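Local structure of guanine deaminase (Escherichia coli, 6OHB) at residues 72-84 against 360-372. The protein catalyses the zinc-dependent hydrolytic deamination of guanine to xanthine and ammonia, the step that starts guanine breakdown. Sequence-based numbering, arbitrary orientation.
Sequences KLIVPGFVDTHIH and FYLATLGGAKSLG. With ZN (zinc ion), chain E.
V75 brings its CG1 methyl to the rim of the F360 ring, 3.8 Å from CE1, while the next residue, P76, sets CD 4.0 Å from CZ of that ring; the side chain of F360, with CG anti to its backbone N (chi1 178°), extends from the helix to reach both. P76 also lays its carbonyl against the CG2 methyl of T364. F78 turns the edge of its ring to A363 O and the T364 CG2 methyl, and its CD1 lies 4.0 Å from CB of A363, a residue small enough to let the helix end come close. There V79 N donates a hydrogen bond to A363 O (3.1 Å, 154° at the hydrogen), satisfying a carbonyl at the end of helix 356-363, and a water links V79 O to L362 O. The branches of V79 divide the work: CG2 rests on T364 O, and CG1 lies against the backbone of G367, where a CB would crowd V79, and 3.7 Å from CD1 of L371. T81 adds its CG2 methyl, 3.8 Å from L371 CG, while S370 OG is held by G367 O on a carbonyl lone pair. With an alanine at L371, a gap would probably open beside the V79 CG1 and T81 CG2 methyls. Beyond T81 the strand carries H82 and H84, whose NE2 atoms bind zinc together with H237 and D327. With helix 365-370 packed on its outer side and the metal ligands at its C-terminal end, strand 78-84 is the first barrel strand of the amidohydrolase TIM barrel and carries the HxH motif.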
ATOM      1  N   LYS A  72     -14.350  -4.234  19.553  1.00 37.97           N
ATOM      2  CA  LYS A  72     -14.269  -4.134  18.104  1.00 36.43           C
ATOM      3  C   LYS A  72     -15.072  -2.927  17.628  1.00 37.27           C
ATOM      4  O   LYS A  72     -15.770  -2.263  18.400  1.00 44.55           O
ATOM      5  CB  LYS A  72     -14.796  -5.412  17.444  1.00 31.11           C
ATOM      6  CG  LYS A  72     -14.305  -6.713  18.067  1.00 37.27           C
ATOM      7  CD  LYS A  72     -12.844  -6.970  17.734  1.00 34.14           C
ATOM      8  CE  LYS A  72     -12.501  -8.447  17.825  1.00 38.55           C
ATOM      9  NZ  LYS A  72     -12.530  -8.965  19.220  1.00 34.84           N
ATOM     10  N   LEU A  73     -14.971  -2.646  16.333  1.00 40.97           N
ATOM     11  CA  LEU A  73     -15.735  -1.580  15.703  1.00 35.70           C
ATOM     12  C   LEU A  73     -16.582  -2.160  14.579  1.00 39.37           C
ATOM     13  O   LEU A  73     -16.061  -2.830  13.689  1.00 32.99           O
ATOM     14  CB  LEU A  73     -14.800  -0.488  15.181  1.00 34.19           C
ATOM     15  CG  LEU A  73     -15.344   0.940  15.186  1.00 49.67           C
ATOM     16  CD1 LEU A  73     -15.193   1.569  16.571  1.00 55.16           C
ATOM     17  CD2 LEU A  73     -14.607   1.758  14.136  1.00 52.27           C
ATOM     18  N   ILE A  74     -17.879  -1.874  14.592  1.00 32.62           N
ATOM     19  CA  ILE A  74     -18.827  -2.459  13.654  1.00 34.25           C
ATOM     20  C   ILE A  74     -19.226  -1.381  12.658  1.00 33.19           C
ATOM     21  O   ILE A  74     -19.696  -0.298  13.044  1.00 38.06           O
ATOM     22  CB  ILE A  74     -20.053  -3.040  14.373  1.00 33.22           C
ATOM     23  CG1 ILE A  74     -19.606  -4.014  15.462  1.00 32.89           C
ATOM     24  CG2 ILE A  74     -20.983  -3.726  13.383  1.00 29.95           C
ATOM     25  CD1 ILE A  74     -20.770  -4.660  16.216  1.00 30.80           C
ATOM     26  N   VAL A  75     -19.031  -1.687  11.378  1.00 30.58           N
ATOM     27  CA  VAL A  75     -19.275  -0.747  10.288  1.00 30.09           C
ATOM     28  C   VAL A  75     -20.187  -1.421   9.275  1.00 25.66           C
ATOM     29  O   VAL A  75     -20.287  -2.657   9.234  1.00 29.68           O
ATOM     30  CB  VAL A  75     -17.952  -0.294   9.626  1.00 34.36           C
ATOM     31  CG1 VAL A  75     -17.036   0.312  10.660  1.00 36.05           C
ATOM     32  CG2 VAL A  75     -17.266  -1.474   8.944  1.00 23.77           C
ATOM     33  N   PRO A  76     -20.886  -0.642   8.453  1.00 31.42           N
ATOM     34  CA  PRO A  76     -21.647  -1.252   7.360  1.00 33.38           C
ATOM     35  C   PRO A  76     -20.703  -1.916   6.369  1.00 31.32           C
ATOM     36  O   PRO A  76     -19.544  -1.521   6.229  1.00 33.82           O
ATOM     37  CB  PRO A  76     -22.386  -0.066   6.729  1.00 34.06           C
ATOM     38  CG  PRO A  76     -22.349   1.013   7.762  1.00 37.17           C
ATOM     39  CD  PRO A  76     -21.074   0.817   8.511  1.00 32.32           C
ATOM     40  N   GLY A  77     -21.209  -2.943   5.690  1.00 29.61           N
ATOM     41  CA  GLY A  77     -20.388  -3.663   4.729  1.00 28.67           C
ATOM     42  C   GLY A  77     -19.854  -2.738   3.650  1.00 33.40           C
ATOM     43  O   GLY A  77     -20.526  -1.799   3.215  1.00 29.03           O
ATOM     44  N   PHE A  78     -18.609  -2.981   3.244  1.00 31.99           N
ATOM     45  CA  PHE A  78     -17.997  -2.156   2.212  1.00 31.24           C
ATOM     46  C   PHE A  78     -18.597  -2.440   0.838  1.00 29.77           C
ATOM     47  O   PHE A  78     -19.017  -3.565   0.530  1.00 27.40           O
ATOM     48  CB  PHE A  78     -16.482  -2.366   2.185  1.00 28.96           C
ATOM     49  CG  PHE A  78     -15.810  -2.038   3.486  1.00 35.43           C
ATOM     50  CD1 PHE A  78     -16.104  -0.858   4.152  1.00 35.73           C
ATOM     51  CD2 PHE A  78     -14.904  -2.917   4.056  1.00 36.32           C
ATOM     52  CE1 PHE A  78     -15.500  -0.552   5.355  1.00 34.95           C
ATOM     53  CE2 PHE A  78     -14.294  -2.617   5.263  1.00 36.22           C
ATOM     54  CZ  PHE A  78     -14.595  -1.431   5.912  1.00 44.62           C
ATOM     55  N   VAL A  79     -18.580  -1.404  -0.002  1.00 25.79           N
ATOM     56  CA  VAL A  79     -19.187  -1.413  -1.328  1.00 33.49           C
ATOM     57  C   VAL A  79     -18.075  -1.184  -2.347  1.00 40.44           C
ATOM     58  O   VAL A  79     -17.492  -0.091  -2.411  1.00 36.80           O
ATOM     59  CB  VAL A  79     -20.279  -0.346  -1.460  1.00 36.12           C
ATOM     60  CG1 VAL A  79     -20.885  -0.384  -2.855  1.00 40.11           C
ATOM     61  CG2 VAL A  79     -21.354  -0.548  -0.385  1.00 33.84           C
ATOM     62  N   ASP A  80     -17.802  -2.206  -3.160  1.00 36.21           N
ATOM     63  CA  ASP A  80     -16.745  -2.190  -4.167  1.00 42.22           C
ATOM     64  C   ASP A  80     -17.386  -1.972  -5.535  1.00 41.36           C
ATOM     65  O   ASP A  80     -18.028  -2.879  -6.073  1.00 43.76           O
ATOM     66  CB  ASP A  80     -15.976  -3.510  -4.127  1.00 38.81           C
ATOM     67  CG  ASP A  80     -14.649  -3.448  -4.864  1.00 52.83           C
ATOM     68  OD1 ASP A  80     -14.507  -2.633  -5.805  1.00 51.03           O
ATOM     69  OD2 ASP A  80     -13.747  -4.232  -4.498  1.00 49.06           O
ATOM     70  N   THR A  81     -17.174  -0.793  -6.122  1.00 34.43           N
ATOM     71  CA  THR A  81     -17.949  -0.401  -7.296  1.00 42.68           C
ATOM     72  C   THR A  81     -17.316  -0.771  -8.638  1.00 40.43           C
ATOM     73  O   THR A  81     -17.911  -0.460  -9.676  1.00 43.92           O
ATOM     74  CB  THR A  81     -18.228   1.107  -7.273  1.00 42.06           C
ATOM     75  OG1 THR A  81     -16.993   1.836  -7.294  1.00 36.65           O
ATOM     76  CG2 THR A  81     -19.037   1.488  -6.032  1.00 40.62           C
ATOM     77  N   HIS A  82     -16.162  -1.441  -8.661  1.00 39.59           N
ATOM     78  CA  HIS A  82     -15.612  -1.955  -9.922  1.00 45.18           C
ATOM     79  C   HIS A  82     -14.567  -3.015  -9.600  1.00 40.81           C
ATOM     80  O   HIS A  82     -13.515  -2.697  -9.038  1.00 40.95           O
ATOM     81  CB  HIS A  82     -15.011  -0.837 -10.777  1.00 43.03           C
ATOM     82  CG  HIS A  82     -14.413  -1.315 -12.066  1.00 43.83           C
ATOM     83  ND1 HIS A  82     -15.176  -1.753 -13.127  1.00 43.24           N
ATOM     84  CD2 HIS A  82     -13.122  -1.431 -12.461  1.00 49.78           C
ATOM     85  CE1 HIS A  82     -14.384  -2.113 -14.121  1.00 48.76           C
ATOM     86  NE2 HIS A  82     -13.132  -1.925 -13.743  1.00 47.83           N
ATOM     87  N   ILE A  83     -14.855  -4.261  -9.961  1.00 40.53           N
ATOM     88  CA  ILE A  83     -13.932  -5.365  -9.729  1.00 40.34           C
ATOM     89  C   ILE A  83     -14.178  -6.415 -10.805  1.00 41.37           C
ATOM     90  O   ILE A  83     -15.316  -6.625 -11.235  1.00 45.83           O
ATOM     91  CB  ILE A  83     -14.089  -5.921  -8.293  1.00 47.74           C
ATOM     92  CG1 ILE A  83     -13.092  -7.050  -8.030  1.00 45.05           C
ATOM     93  CG2 ILE A  83     -15.531  -6.352  -8.020  1.00 38.80           C
ATOM     94  CD1 ILE A  83     -13.034  -7.484  -6.576  1.00 42.73           C
ATOM     95  N   HIS A  84     -13.099  -7.044 -11.270  1.00 41.79           N
ATOM     96  CA  HIS A  84     -13.150  -8.056 -12.324  1.00 40.63           C
ATOM     97  C   HIS A  84     -13.041  -9.442 -11.675  1.00 40.74           C
ATOM     98  O   HIS A  84     -12.003  -9.783 -11.101  1.00 46.93           O
ATOM     99  CB  HIS A  84     -12.034  -7.830 -13.354  1.00 40.35           C
ATOM    100  CG  HIS A  84     -12.132  -6.541 -14.132  1.00 40.13           C
ATOM    101  ND1 HIS A  84     -12.539  -6.495 -15.451  1.00 41.16           N
ATOM    102  CD2 HIS A  84     -11.801  -5.270 -13.805  1.00 38.18           C
ATOM    103  CE1 HIS A  84     -12.492  -5.249 -15.887  1.00 41.23           C
ATOM    104  NE2 HIS A  84     -12.057  -4.486 -14.905  1.00 32.92           N
ATOM    105  N   PHE A 360     -14.362   7.031   4.800  1.00 40.84           N
ATOM    106  CA  PHE A 360     -15.346   6.105   5.350  1.00 40.02           C
ATOM    107  C   PHE A 360     -16.677   6.224   4.611  1.00 38.57           C
ATOM    108  O   PHE A 360     -17.328   5.216   4.316  1.00 38.92           O
ATOM    109  CB  PHE A 360     -15.518   6.365   6.848  1.00 36.07           C
ATOM    110  CG  PHE A 360     -16.550   5.494   7.508  1.00 41.58           C
ATOM    111  CD1 PHE A 360     -16.244   4.196   7.882  1.00 42.39           C
ATOM    112  CD2 PHE A 360     -17.820   5.981   7.778  1.00 43.12           C
ATOM    113  CE1 PHE A 360     -17.191   3.389   8.498  1.00 41.87           C
ATOM    114  CE2 PHE A 360     -18.773   5.181   8.394  1.00 45.23           C
ATOM    115  CZ  PHE A 360     -18.456   3.882   8.754  1.00 42.45           C
ATOM    116  N   TYR A 361     -17.080   7.451   4.278  1.00 40.37           N
ATOM    117  CA  TYR A 361     -18.330   7.658   3.559  1.00 40.83           C
ATOM    118  C   TYR A 361     -18.293   7.000   2.187  1.00 39.44           C
ATOM    119  O   TYR A 361     -19.216   6.265   1.811  1.00 42.86           O
ATOM    120  CB  TYR A 361     -18.599   9.156   3.436  1.00 37.32           C
ATOM    121  CG  TYR A 361     -19.830   9.509   2.646  1.00 43.17           C
ATOM    122  CD1 TYR A 361     -21.100   9.396   3.211  1.00 41.98           C
ATOM    123  CD2 TYR A 361     -19.729   9.972   1.341  1.00 39.19           C
ATOM    124  CE1 TYR A 361     -22.232   9.727   2.490  1.00 42.22           C
ATOM    125  CE2 TYR A 361     -20.851  10.305   0.614  1.00 49.39           C
ATOM    126  CZ  TYR A 361     -22.103  10.181   1.191  1.00 47.08           C
ATOM    127  OH  TYR A 361     -23.224  10.514   0.467  1.00 47.89           O
ATOM    128  N   LEU A 362     -17.223   7.241   1.427  1.00 40.73           N
ATOM    129  CA  LEU A 362     -17.123   6.645   0.098  1.00 39.59           C
ATOM    130  C   LEU A 362     -17.062   5.127   0.174  1.00 37.91           C
ATOM    131  O   LEU A 362     -17.517   4.444  -0.750  1.00 36.69           O
ATOM    132  CB  LEU A 362     -15.898   7.193  -0.633  1.00 45.22           C
ATOM    133  CG  LEU A 362     -15.967   8.666  -1.040  1.00 45.44           C
ATOM    134  CD1 LEU A 362     -14.629   9.132  -1.598  1.00 41.51           C
ATOM    135  CD2 LEU A 362     -17.075   8.884  -2.050  1.00 47.14           C
ATOM    136  N   ALA A 363     -16.520   4.581   1.269  1.00 40.14           N
ATOM    137  CA  ALA A 363     -16.435   3.130   1.397  1.00 36.41           C
ATOM    138  C   ALA A 363     -17.789   2.494   1.695  1.00 40.52           C
ATOM    139  O   ALA A 363     -18.002   1.323   1.363  1.00 38.87           O
ATOM    140  CB  ALA A 363     -15.427   2.754   2.482  1.00 34.97           C
ATOM    141  N   THR A 364     -18.722   3.236   2.296  1.00 42.44           N
ATOM    142  CA  THR A 364     -19.985   2.624   2.698  1.00 41.33           C
ATOM    143  C   THR A 364     -21.176   3.270   2.000  1.00 37.99           C
ATOM    144  O   THR A 364     -21.545   2.858   0.896  1.00 38.62           O
ATOM    145  CB  THR A 364     -20.173   2.705   4.215  1.00 35.20           C
ATOM    146  OG1 THR A 364     -20.139   4.078   4.633  1.00 37.86           O
ATOM    147  CG2 THR A 364     -19.074   1.937   4.932  1.00 38.40           C
ATOM    148  N   LEU A 365     -21.778   4.285   2.628  1.00 36.25           N
ATOM    149  CA  LEU A 365     -23.034   4.829   2.111  1.00 36.64           C
ATOM    150  C   LEU A 365     -22.829   5.565   0.795  1.00 37.36           C
ATOM    151  O   LEU A 365     -23.680   5.492  -0.097  1.00 42.26           O
ATOM    152  CB  LEU A 365     -23.676   5.756   3.143  1.00 35.88           C
ATOM    153  CG  LEU A 365     -25.068   6.299   2.805  1.00 36.97           C
ATOM    154  CD1 LEU A 365     -26.073   5.172   2.597  1.00 38.43           C
ATOM    155  CD2 LEU A 365     -25.541   7.259   3.884  1.00 43.52           C
ATOM    156  N   GLY A 366     -21.711   6.278   0.649  1.00 42.68           N
ATOM    157  CA  GLY A 366     -21.422   6.926  -0.622  1.00 39.21           C
ATOM    158  C   GLY A 366     -21.282   5.935  -1.765  1.00 42.26           C
ATOM    159  O   GLY A 366     -21.739   6.187  -2.885  1.00 47.67           O
ATOM    160  N   GLY A 367     -20.647   4.792  -1.502  1.00 44.61           N
ATOM    161  CA  GLY A 367     -20.544   3.776  -2.537  1.00 43.08           C
ATOM    162  C   GLY A 367     -21.899   3.212  -2.919  1.00 39.24           C
ATOM    163  O   GLY A 367     -22.232   3.113  -4.103  1.00 37.25           O
ATOM    164  N   ALA A 368     -22.715   2.873  -1.914  1.00 42.73           N
ATOM    165  CA  ALA A 368     -24.076   2.409  -2.180  1.00 42.90           C
ATOM    166  C   ALA A 368     -24.852   3.438  -2.989  1.00 36.95           C
ATOM    167  O   ALA A 368     -25.606   3.082  -3.902  1.00 39.79           O
ATOM    168  CB  ALA A 368     -24.800   2.098  -0.867  1.00 36.98           C
ATOM    169  N   LYS A 369     -24.673   4.721  -2.666  1.00 37.52           N
ATOM    170  CA  LYS A 369     -25.341   5.791  -3.400  1.00 40.90           C
ATOM    171  C   LYS A 369     -24.902   5.829  -4.859  1.00 44.96           C
ATOM    172  O   LYS A 369     -25.733   6.017  -5.756  1.00 39.75           O
ATOM    173  CB  LYS A 369     -25.056   7.130  -2.723  1.00 44.31           C
ATOM    174  CG  LYS A 369     -25.489   8.337  -3.524  1.00 38.12           C
ATOM    175  CD  LYS A 369     -26.953   8.620  -3.335  1.00 46.97           C
ATOM    176  CE  LYS A 369     -27.280  10.030  -3.796  1.00 51.88           C
ATOM    177  NZ  LYS A 369     -26.216  10.992  -3.376  1.00 58.04           N
ATOM    178  N   SER A 370     -23.598   5.664  -5.119  1.00 39.98           N
ATOM    179  CA  SER A 370     -23.135   5.640  -6.504  1.00 40.68           C
ATOM    180  C   SER A 370     -23.735   4.467  -7.267  1.00 39.17           C
ATOM    181  O   SER A 370     -23.963   4.566  -8.478  1.00 41.27           O
ATOM    182  CB  SER A 370     -21.604   5.588  -6.563  1.00 42.64           C
ATOM    183  OG  SER A 370     -21.128   4.253  -6.476  1.00 43.46           O
ATOM    184  N   LEU A 371     -24.019   3.363  -6.580  1.00 35.73           N
ATOM    185  CA  LEU A 371     -24.677   2.220  -7.198  1.00 36.21           C
ATOM    186  C   LEU A 371     -26.199   2.314  -7.144  1.00 42.89           C
ATOM    187  O   LEU A 371     -26.876   1.399  -7.622  1.00 42.63           O
ATOM    188  CB  LEU A 371     -24.208   0.922  -6.534  1.00 37.53           C
ATOM    189  CG  LEU A 371     -22.706   0.649  -6.678  1.00 44.48           C
ATOM    190  CD1 LEU A 371     -22.348  -0.746  -6.183  1.00 40.40           C
ATOM    191  CD2 LEU A 371     -22.252   0.852  -8.123  1.00 35.77           C
ATOM    192  N   GLY A 372     -26.746   3.379  -6.559  1.00 39.61           N
ATOM    193  CA  GLY A 372     -28.187   3.507  -6.420  1.00 45.32           C
ATOM    194  C   GLY A 372     -28.815   2.516  -5.463  1.00 42.23           C
ATOM    195  O   GLY A 372     -29.969   2.119  -5.662  1.00 50.99           O
TER
HETATM  196 ZN    ZN E 501     -11.573  -2.653 -14.780  1.00 51.08          ZN
HETATM  197  O   HOH W   1     -17.403   2.648  -2.721  1.00 35.14           O
HETATM  198  O   HOH W   2     -18.920   4.195  -8.177  1.00 43.93           O